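Local coordinates for protein probable endonuclease 4 (Thermotoga maritima, PDB 4HNO) that probably cleaves phosphodiester bonds at apurinic or apyrimidinic sites in DNA during base excision repair, using a cluster of three metal ions, at residues P36-P47 with L93-L104. Numbering follows the deposited sequence. Where two conformers were deposited one is given.
Sequences PHNARSWSAKLP and LLKKEVEICRKL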
loop_
_atom_site.group_PDB
_atom_site.type_symbol
_atom_site.label_atom_id
_atom_site.label_comp_id
_atom_site.label_asym_id
_atom_site.label_seq_id
_atom_site.Cartn_x
_atom_site.Cartn_y
_atom_site.Cartn_z
ATOM N N PRO A 36 6.527 9.694 3.143
ATOM C CA PRO A 36 7.173 10.791 2.406
ATOM C C PRO A 36 7.729 11.877 3.317
ATOM O O PRO A 36 8.366 12.795 2.834
ATOM C CB PRO A 36 6.040 11.334 1.516
ATOM C CG PRO A 36 4.779 10.757 2.067
ATOM C CD PRO A 36 5.064 9.831 3.160
ATOM N N HIS A 37 7.463 11.779 4.609
ATOM C CA HIS A 37 7.802 12.799 5.579
ATOM C C HIS A 37 7.498 12.214 6.947
ATOM O O HIS A 37 6.902 11.140 7.058
ATOM C CB HIS A 37 6.952 14.064 5.344
ATOM C CG HIS A 37 5.482 13.796 5.336
ATOM N ND1 HIS A 37 4.756 13.521 6.472
ATOM C CD2 HIS A 37 4.614 13.724 4.304
ATOM C CE1 HIS A 37 3.502 13.281 6.126
ATOM N NE2 HIS A 37 3.389 13.389 4.817
ATOM N N ASN A 38 7.873 12.957 7.978
ATOM C CA ASN A 38 7.509 12.618 9.345
ATOM C C ASN A 38 6.700 13.743 9.985
ATOM O O ASN A 38 6.818 14.004 11.186
ATOM C CB ASN A 38 8.768 12.352 10.161
ATOM C CG ASN A 38 9.473 13.629 10.570
ATOM O OD1 ASN A 38 9.779 14.480 9.730
ATOM N ND2 ASN A 38 9.704 13.786 11.870
ATOM N N ALA A 39 5.891 14.422 9.191
ATOM C CA ALA A 39 5.100 15.532 9.715
ATOM C C ALA A 39 4.060 15.071 10.743
ATOM O O ALA A 39 3.448 14.024 10.599
ATOM C CB ALA A 39 4.427 16.275 8.570
ATOM N N ARG A 40 3.836 15.879 11.768
ATOM C CA ARG A 40 2.813 15.560 12.751
ATOM C C ARG A 40 1.595 16.414 12.570
ATOM O O ARG A 40 0.672 16.351 13.380
ATOM C CB ARG A 40 3.358 15.740 14.146
ATOM C CG ARG A 40 4.153 14.554 14.559
ATOM C CD ARG A 40 5.240 14.974 15.480
ATOM N NE ARG A 40 4.740 15.316 16.804
ATOM C CZ ARG A 40 5.534 15.605 17.827
ATOM N NH1 ARG A 40 6.850 15.621 17.656
ATOM N NH2 ARG A 40 5.024 15.866 19.027
ATOM N N SER A 41 1.597 17.245 11.547
ATOM C CA SER A 41 0.432 18.078 11.282
ATOM C C SER A 41 0.318 18.255 9.765
ATOM O O SER A 41 0.726 17.381 8.990
ATOM C CB SER A 41 0.480 19.410 12.077
ATOM O OG SER A 41 -0.705 20.217 11.938
ATOM N N TRP A 42 -0.267 19.368 9.368
ATOM C CA TRP A 42 -0.776 19.501 8.033
ATOM C C TRP A 42 0.221 20.056 7.019
ATOM O O TRP A 42 -0.131 20.201 5.858
ATOM C CB TRP A 42 -2.022 20.361 8.090
ATOM C CG TRP A 42 -3.159 19.703 8.792
ATOM C CD1 TRP A 42 -3.738 20.082 9.964
ATOM C CD2 TRP A 42 -3.863 18.548 8.346
ATOM N NE1 TRP A 42 -4.768 19.247 10.259
ATOM C CE2 TRP A 42 -4.871 18.297 9.278
ATOM C CE3 TRP A 42 -3.754 17.717 7.224
ATOM C CZ2 TRP A 42 -5.760 17.234 9.145
ATOM C CZ3 TRP A 42 -4.633 16.673 7.094
ATOM C CH2 TRP A 42 -5.632 16.443 8.044
ATOM N N SER A 43 1.452 20.310 7.433
ATOM C CA SER A 43 2.489 20.763 6.518
ATOM C C SER A 43 3.654 19.787 6.540
ATOM O O SER A 43 3.955 19.181 7.569
ATOM C CB SER A 43 2.957 22.168 6.866
ATOM O OG SER A 43 3.509 22.202 8.158
ATOM N N ALA A 44 4.282 19.610 5.393
ATOM C CA ALA A 44 5.437 18.741 5.288
ATOM C C ALA A 44 6.484 19.409 4.400
ATOM O O ALA A 44 6.178 19.980 3.353
ATOM C CB ALA A 44 5.068 17.387 4.690
ATOM N N LYS A 45 7.730 19.284 4.803
ATOM C CA LYS A 45 8.840 19.736 3.984
ATOM C C LYS A 45 9.094 18.790 2.823
ATOM O O LYS A 45 8.802 17.585 2.859
ATOM C CB LYS A 45 10.114 19.826 4.815
ATOM C CG LYS A 45 10.075 20.914 5.866
ATOM C CD LYS A 45 11.400 21.028 6.600
ATOM C CE LYS A 45 11.198 21.557 8.010
ATOM N NZ LYS A 45 12.474 21.948 8.663
ATOM N N LEU A 46 9.674 19.364 1.784
ATOM C CA LEU A 46 10.266 18.582 0.720
ATOM C C LEU A 46 11.634 18.061 1.153
ATOM O O LEU A 46 12.335 18.718 1.917
ATOM C CB LEU A 46 10.524 19.430 -0.523
ATOM C CG LEU A 46 9.295 19.961 -1.225
ATOM C CD1 LEU A 46 9.751 20.897 -2.327
ATOM C CD2 LEU A 46 8.495 18.841 -1.828
ATOM N N PRO A 47 12.078 16.950 0.569
ATOM C CA PRO A 47 13.502 16.633 0.673
ATOM C C PRO A 47 14.312 17.752 0.036
ATOM O O PRO A 47 13.883 18.337 -0.955
ATOM C CB PRO A 47 13.640 15.343 -0.138
ATOM C CG PRO A 47 12.527 15.341 -1.064
ATOM C CD PRO A 47 11.374 16.034 -0.337
ATOM N N LEU A 93 -2.188 18.643 1.756
ATOM C CA LEU A 93 -1.071 17.815 2.170
ATOM C C LEU A 93 -0.839 16.684 1.166
ATOM O O LEU A 93 0.299 16.329 0.892
ATOM C CB LEU A 93 -1.258 17.277 3.591
ATOM C CG LEU A 93 -0.077 16.471 4.135
ATOM C CD1 LEU A 93 1.215 17.244 4.113
ATOM C CD2 LEU A 93 -0.406 15.983 5.535
ATOM N N LEU A 94 -1.912 16.135 0.597
ATOM C CA LEU A 94 -1.731 15.093 -0.412
ATOM C C LEU A 94 -1.034 15.647 -1.654
ATOM O O LEU A 94 -0.184 14.964 -2.225
ATOM C CB LEU A 94 -3.077 14.458 -0.734
ATOM C CG LEU A 94 -3.016 13.183 -1.563
ATOM C CD1 LEU A 94 -2.190 12.113 -0.931
ATOM C CD2 LEU A 94 -4.431 12.661 -1.798
ATOM N N LYS A 95 -1.354 16.876 -2.060
ATOM C CA LYS A 95 -0.617 17.497 -3.155
ATOM C C LYS A 95 0.870 17.581 -2.818
ATOM O O LYS A 95 1.721 17.295 -3.658
ATOM C CB LYS A 95 -1.127 18.903 -3.471
ATOM C CG LYS A 95 -2.477 19.028 -4.134
ATOM C CD LYS A 95 -2.945 20.488 -4.227
ATOM C CE LYS A 95 -4.334 20.615 -4.765
ATOM N NZ LYS A 95 -4.804 22.014 -4.657
ATOM N N LYS A 96 1.184 18.012 -1.597
ATOM C CA LYS A 96 2.576 18.064 -1.168
ATOM C C LYS A 96 3.225 16.673 -1.190
ATOM O O LYS A 96 4.350 16.529 -1.637
ATOM C CB LYS A 96 2.668 18.712 0.217
ATOM C CG LYS A 96 4.007 18.562 0.911
ATOM C CD LYS A 96 5.245 19.040 0.169
ATOM C CE LYS A 96 5.262 20.510 -0.167
ATOM N NZ LYS A 96 5.184 21.344 1.059
ATOM N N GLU A 97 2.501 15.647 -0.733
ATOM C CA GLU A 97 3.075 14.305 -0.792
ATOM C C GLU A 97 3.349 13.873 -2.226
ATOM O O GLU A 97 4.370 13.234 -2.478
ATOM C CB GLU A 97 2.147 13.314 -0.096
ATOM C CG GLU A 97 2.068 13.510 1.395
ATOM C CD GLU A 97 1.173 12.436 2.064
ATOM O OE1 GLU A 97 1.302 12.232 3.277
ATOM O OE2 GLU A 97 0.347 11.835 1.330
ATOM N N VAL A 98 2.464 14.206 -3.153
ATOM C CA VAL A 98 2.739 13.926 -4.562
ATOM C C VAL A 98 4.014 14.625 -5.008
ATOM O O VAL A 98 4.839 14.044 -5.706
ATOM C CB VAL A 98 1.531 14.315 -5.442
ATOM C CG1 VAL A 98 1.919 14.326 -6.918
ATOM C CG2 VAL A 98 0.369 13.365 -5.187
ATOM N N GLU A 99 4.188 15.883 -4.603
ATOM C CA GLU A 99 5.373 16.604 -4.983
ATOM C C GLU A 99 6.638 16.053 -4.329
ATOM O O GLU A 99 7.706 16.086 -4.952
ATOM C CB GLU A 99 5.155 18.084 -4.768
ATOM C CG GLU A 99 4.076 18.629 -5.775
ATOM C CD GLU A 99 4.464 18.427 -7.278
ATOM O OE1 GLU A 99 5.577 18.854 -7.662
ATOM O OE2 GLU A 99 3.696 17.842 -8.065
ATOM N N ILE A 100 6.545 15.537 -3.110
ATOM C CA ILE A 100 7.667 14.847 -2.506
ATOM C C ILE A 100 8.039 13.626 -3.344
ATOM O O ILE A 100 9.214 13.400 -3.654
ATOM C CB ILE A 100 7.351 14.434 -1.045
ATOM C CG1 ILE A 100 7.258 15.664 -0.145
ATOM C CG2 ILE A 100 8.385 13.449 -0.539
ATOM C CD1 ILE A 100 6.581 15.434 1.186
ATOM N N CYS A 101 7.032 12.819 -3.691
ATOM C CA CYS A 101 7.297 11.670 -4.542
ATOM C C CYS A 101 7.976 12.093 -5.829
ATOM O O CYS A 101 8.961 11.498 -6.251
ATOM C CB CYS A 101 5.997 10.933 -4.871
ATOM S SG CYS A 101 5.243 10.063 -3.496
ATOM N N ARG A 102 7.434 13.124 -6.468
ATOM C CA ARG A 102 7.959 13.575 -7.750
ATOM C C ARG A 102 9.421 14.009 -7.596
ATOM O O ARG A 102 10.236 13.720 -8.458
ATOM C CB ARG A 102 7.053 14.701 -8.283
ATOM C CG ARG A 102 7.370 15.281 -9.638
ATOM C CD ARG A 102 6.931 14.470 -10.867
ATOM N NE ARG A 102 7.752 13.284 -11.034
ATOM C CZ ARG A 102 8.962 13.292 -11.581
ATOM N NH1 ARG A 102 9.625 12.146 -11.674
ATOM N NH2 ARG A 102 9.528 14.413 -12.045
ATOM N N LYS A 103 9.773 14.687 -6.506
ATOM C CA LYS A 103 11.145 15.138 -6.304
ATOM C C LYS A 103 12.104 13.961 -6.093
ATOM O O LYS A 103 13.238 13.994 -6.569
ATOM C CB LYS A 103 11.216 16.139 -5.159
ATOM C CG LYS A 103 12.579 16.796 -5.067
ATOM C CD LYS A 103 12.625 17.984 -4.146
ATOM C CE LYS A 103 14.032 18.588 -4.152
ATOM N NZ LYS A 103 14.135 19.799 -3.323
ATOM N N LEU A 104 11.648 12.941 -5.367
ATOM C CA LEU A 104 12.436 11.736 -5.146
ATOM C C LEU A 104 12.505 10.806 -6.358
ATOM O O LEU A 104 13.385 9.950 -6.409
ATOM C CB LEU A 104 11.876 10.945 -3.960
ATOM C CG LEU A 104 11.988 11.610 -2.597
ATOM C CD1 LEU A 104 11.263 10.774 -1.552
ATOM C CD2 LEU A 104 13.438 11.849 -2.188
#
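Loop 36-47 doubles back on itself and runs along helix segment 93-104. W42 lies nearest L93, with CA atoms 6.1 Å apart, and the chain then follows the helix so that L46 lies nearest I100. Three polar side chains fasten it. The bent chain of K96 curls back, and its NZ donates to A44 O at 2.8 Å, nearly along the C=O axis. K103, with CG anti to the backbone N (chi1 -171°) and the chain extended beyond it, places NZ 2.8 Å from P47 O, in the carbonyl plane. This NZ also forms a salt bridge with D49. In this TIM barrel, the loop links strand 31-34 to helix 49-61 and packs against the outer helix 84-104. H37 NE2 donates to the anti lone pair of E97 OE1 at 2.8 Å. The ring and carboxylate planes are 32° apart. OE1 also accepts from G74 N, and OE2 bonds S73 OG, so the buried carboxylate is gripped at both oxygens. A39 N donates to H37 ND1, which helps fix the ring's rotation. Between these bonds, I100 CG2 meets P36 CB at 3.8 Å, and I100 CG1 meets L46 CD2. L93 CD1 packs on A44 CB at 3.9 Å. P47 CG touches L104 CD2.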